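PDB 2VQ9: ribonuclease-like 3 from Danio rerio, which cleaves RNA as a secreted ribonuclease of the pancreatic family, promotes angiogenesis and kills bacteria, the last without needing its RNase activity. Local coordinates for residues Q36-I42 and N69-N75. Residues are numbered along the deposited sequence; the frame is centred on the assembly and turned at random.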
loop_
_atom_site.group_PDB
_atom_site.type_symbol
_atom_site.label_atom_id
_atom_site.label_comp_id
_atom_site.label_asym_id
_atom_site.label_seq_id
_atom_site.Cartn_x
_atom_site.Cartn_y
_atom_site.Cartn_z
ATOM N N GLN A 36 0.386 -3.993 4.669
ATOM C CA GLN A 36 -0.314 -2.738 4.541
ATOM C C GLN A 36 -0.724 -2.426 3.115
ATOM O O GLN A 36 -1.771 -1.818 2.894
ATOM C CB GLN A 36 0.554 -1.606 5.041
ATOM C CG GLN A 36 0.703 -1.488 6.543
ATOM C CD GLN A 36 0.769 -0.013 6.947
ATOM O OE1 GLN A 36 1.390 0.808 6.255
ATOM N NE2 GLN A 36 0.123 0.326 8.037
ATOM N N HIS A 37 0.074 -2.846 2.131
ATOM C CA HIS A 37 -0.054 -2.241 0.800
ATOM C C HIS A 37 -0.189 -3.202 -0.383
ATOM O O HIS A 37 -0.287 -2.754 -1.516
ATOM C CB HIS A 37 1.141 -1.284 0.566
ATOM C CG HIS A 37 1.181 -0.132 1.529
ATOM N ND1 HIS A 37 0.167 0.804 1.607
ATOM C CD2 HIS A 37 2.095 0.223 2.464
ATOM C CE1 HIS A 37 0.447 1.673 2.559
ATOM N NE2 HIS A 37 1.613 1.345 3.095
ATOM N N VAL A 38 -0.186 -4.513 -0.139
ATOM C CA VAL A 38 -0.216 -5.455 -1.270
ATOM C C VAL A 38 -1.360 -6.431 -1.115
ATOM O O VAL A 38 -1.348 -7.243 -0.180
ATOM C CB VAL A 38 1.140 -6.227 -1.425
ATOM C CG1 VAL A 38 1.057 -7.238 -2.566
ATOM C CG2 VAL A 38 2.327 -5.231 -1.666
ATOM N N TYR A 39 -2.333 -6.368 -2.027
ATOM C CA TYR A 39 -3.507 -7.279 -1.976
ATOM C C TYR A 39 -4.127 -7.407 -3.366
ATOM O O TYR A 39 -4.912 -6.552 -3.796
ATOM C CB TYR A 39 -4.529 -6.747 -0.941
ATOM C CG TYR A 39 -5.847 -7.517 -0.800
ATOM C CD1 TYR A 39 -5.934 -8.889 -1.002
ATOM C CD2 TYR A 39 -7.002 -6.825 -0.401
ATOM C CE1 TYR A 39 -7.207 -9.567 -0.845
ATOM C CE2 TYR A 39 -8.214 -7.453 -0.252
ATOM C CZ TYR A 39 -8.314 -8.816 -0.462
ATOM O OH TYR A 39 -9.568 -9.361 -0.260
ATOM N N GLY A 40 -3.781 -8.478 -4.080
ATOM C CA GLY A 40 -4.303 -8.686 -5.437
ATOM C C GLY A 40 -5.813 -8.799 -5.546
ATOM O O GLY A 40 -6.387 -8.522 -6.608
ATOM N N GLY A 41 -6.470 -9.197 -4.458
ATOM C CA GLY A 41 -7.923 -9.365 -4.463
ATOM C C GLY A 41 -8.750 -8.175 -4.036
ATOM O O GLY A 41 -9.966 -8.294 -3.928
ATOM N N ILE A 42 -8.105 -7.031 -3.798
ATOM C CA ILE A 42 -8.811 -5.824 -3.310
ATOM C C ILE A 42 -9.864 -5.368 -4.325
ATOM O O ILE A 42 -9.652 -5.482 -5.546
ATOM C CB ILE A 42 -7.816 -4.658 -2.917
ATOM C CG1 ILE A 42 -8.538 -3.484 -2.206
ATOM C CG2 ILE A 42 -7.106 -4.090 -4.135
ATOM C CD1 ILE A 42 -9.243 -3.846 -0.823
ATOM N N ASN A 69 -5.570 4.272 3.511
ATOM C CA ASN A 69 -4.663 3.167 3.228
ATOM C C ASN A 69 -4.819 2.664 1.829
ATOM O O ASN A 69 -5.919 2.387 1.391
ATOM C CB ASN A 69 -4.830 1.998 4.213
ATOM C CG ASN A 69 -3.676 0.996 4.092
ATOM O OD1 ASN A 69 -2.534 1.371 4.355
ATOM N ND2 ASN A 69 -3.961 -0.264 3.652
ATOM N N THR A 70 -3.712 2.526 1.120
ATOM C CA THR A 70 -3.779 2.151 -0.283
ATOM C C THR A 70 -3.290 0.722 -0.476
ATOM O O THR A 70 -2.205 0.373 0.003
ATOM C CB THR A 70 -2.898 3.108 -1.130
ATOM O OG1 THR A 70 -3.371 4.453 -0.949
ATOM C CG2 THR A 70 -2.953 2.743 -2.636
ATOM N N PHE A 71 -4.100 -0.086 -1.162
ATOM C CA PHE A 71 -3.686 -1.431 -1.577
ATOM C C PHE A 71 -3.347 -1.482 -3.047
ATOM O O PHE A 71 -4.131 -1.039 -3.900
ATOM C CB PHE A 71 -4.770 -2.473 -1.307
ATOM C CG PHE A 71 -5.047 -2.695 0.140
ATOM C CD1 PHE A 71 -4.183 -3.450 0.916
ATOM C CD2 PHE A 71 -6.188 -2.129 0.739
ATOM C CE1 PHE A 71 -4.426 -3.664 2.282
ATOM C CE2 PHE A 71 -6.464 -2.341 2.115
ATOM C CZ PHE A 71 -5.547 -3.111 2.889
ATOM N N ILE A 72 -2.179 -2.044 -3.350
ATOM C CA ILE A 72 -1.836 -2.288 -4.738
ATOM C C ILE A 72 -2.455 -3.631 -5.120
ATOM O O ILE A 72 -2.254 -4.635 -4.418
ATOM C CB ILE A 72 -0.349 -2.370 -4.913
ATOM C CG1 ILE A 72 0.300 -1.070 -4.400
ATOM C CG2 ILE A 72 -0.019 -2.640 -6.392
ATOM C CD1 ILE A 72 1.801 -1.247 -4.072
ATOM N N GLN A 73 -3.190 -3.635 -6.225
ATOM C CA GLN A 73 -3.888 -4.836 -6.709
ATOM C C GLN A 73 -2.916 -5.671 -7.547
ATOM O O GLN A 73 -3.019 -5.720 -8.774
ATOM C CB GLN A 73 -5.083 -4.410 -7.545
ATOM C CG GLN A 73 -6.167 -5.470 -7.710
ATOM C CD GLN A 73 -7.242 -5.006 -8.627
ATOM O OE1 GLN A 73 -7.030 -4.828 -9.833
ATOM N NE2 GLN A 73 -8.413 -4.798 -8.081
ATOM N N ALA A 74 -1.979 -6.317 -6.865
ATOM C CA ALA A 74 -0.937 -7.166 -7.471
ATOM C C ALA A 74 -0.362 -8.101 -6.404
ATOM O O ALA A 74 -0.652 -7.941 -5.200
ATOM C CB ALA A 74 0.204 -6.284 -8.070
ATOM N N ASN A 75 0.453 -9.072 -6.843
ATOM C CA ASN A 75 1.127 -9.985 -5.924
ATOM C C ASN A 75 2.472 -9.412 -5.447
ATOM O O ASN A 75 3.014 -8.515 -6.073
ATOM C CB ASN A 75 1.153 -11.440 -6.511
ATOM C CG ASN A 75 2.557 -11.950 -6.950
ATOM O OD1 ASN A 75 3.528 -11.210 -7.049
ATOM N ND2 ASN A 75 2.634 -13.264 -7.226
#
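His37, the proton acceptor of the active site, gives its ND1 hydrogen to Thr70 O at 2.9 Å; the oxygen lies in the ring plane and ND1 in the carbonyl plane, so the bond fixes the imidazole's rotation and leaves NE2 turned away from the strand. Asn69, which with Thr70 belongs to the substrate-binding residues, sends ND2 to Gln36 O (2.8 Å); CG anti to the backbone N (chi1 -168°) carries the amide to the helix end, where its OD1 is hydrogen-bonded to Lys66 NZ. ND2 also sits over one face of the Phe71 ring, toward its rim. Beyond the helix, Val38 and Ile72 form a single beta bridge made by Ile72 N to His37 O (2.7 Å) and Tyr39 N to Ile72 O (3.0 Å). Tyr39 directs its ring edge at the face of Phe71, planes 79° apart, and Ile42 CD1 meets Phe71 CD2 at 3.8 Å, Ile42 lying roughly perpendicular to Phe71. The extended Gln73 side chain reaches along the type I turn 39-42 and donates NE2 to Ile42 O at 2.9 Å. On the Phe71 side, Met51 of helix 47-53 touches Asn69 and Phe71; on the Thr70 and Ile72 side, Tyr142 of strand 138-146 meets the His37 ring. The contact thus joins the end of helix 27-37 to strand 68-72, which pairs antiparallel with strand 103-112 in the ribonuclease A fold.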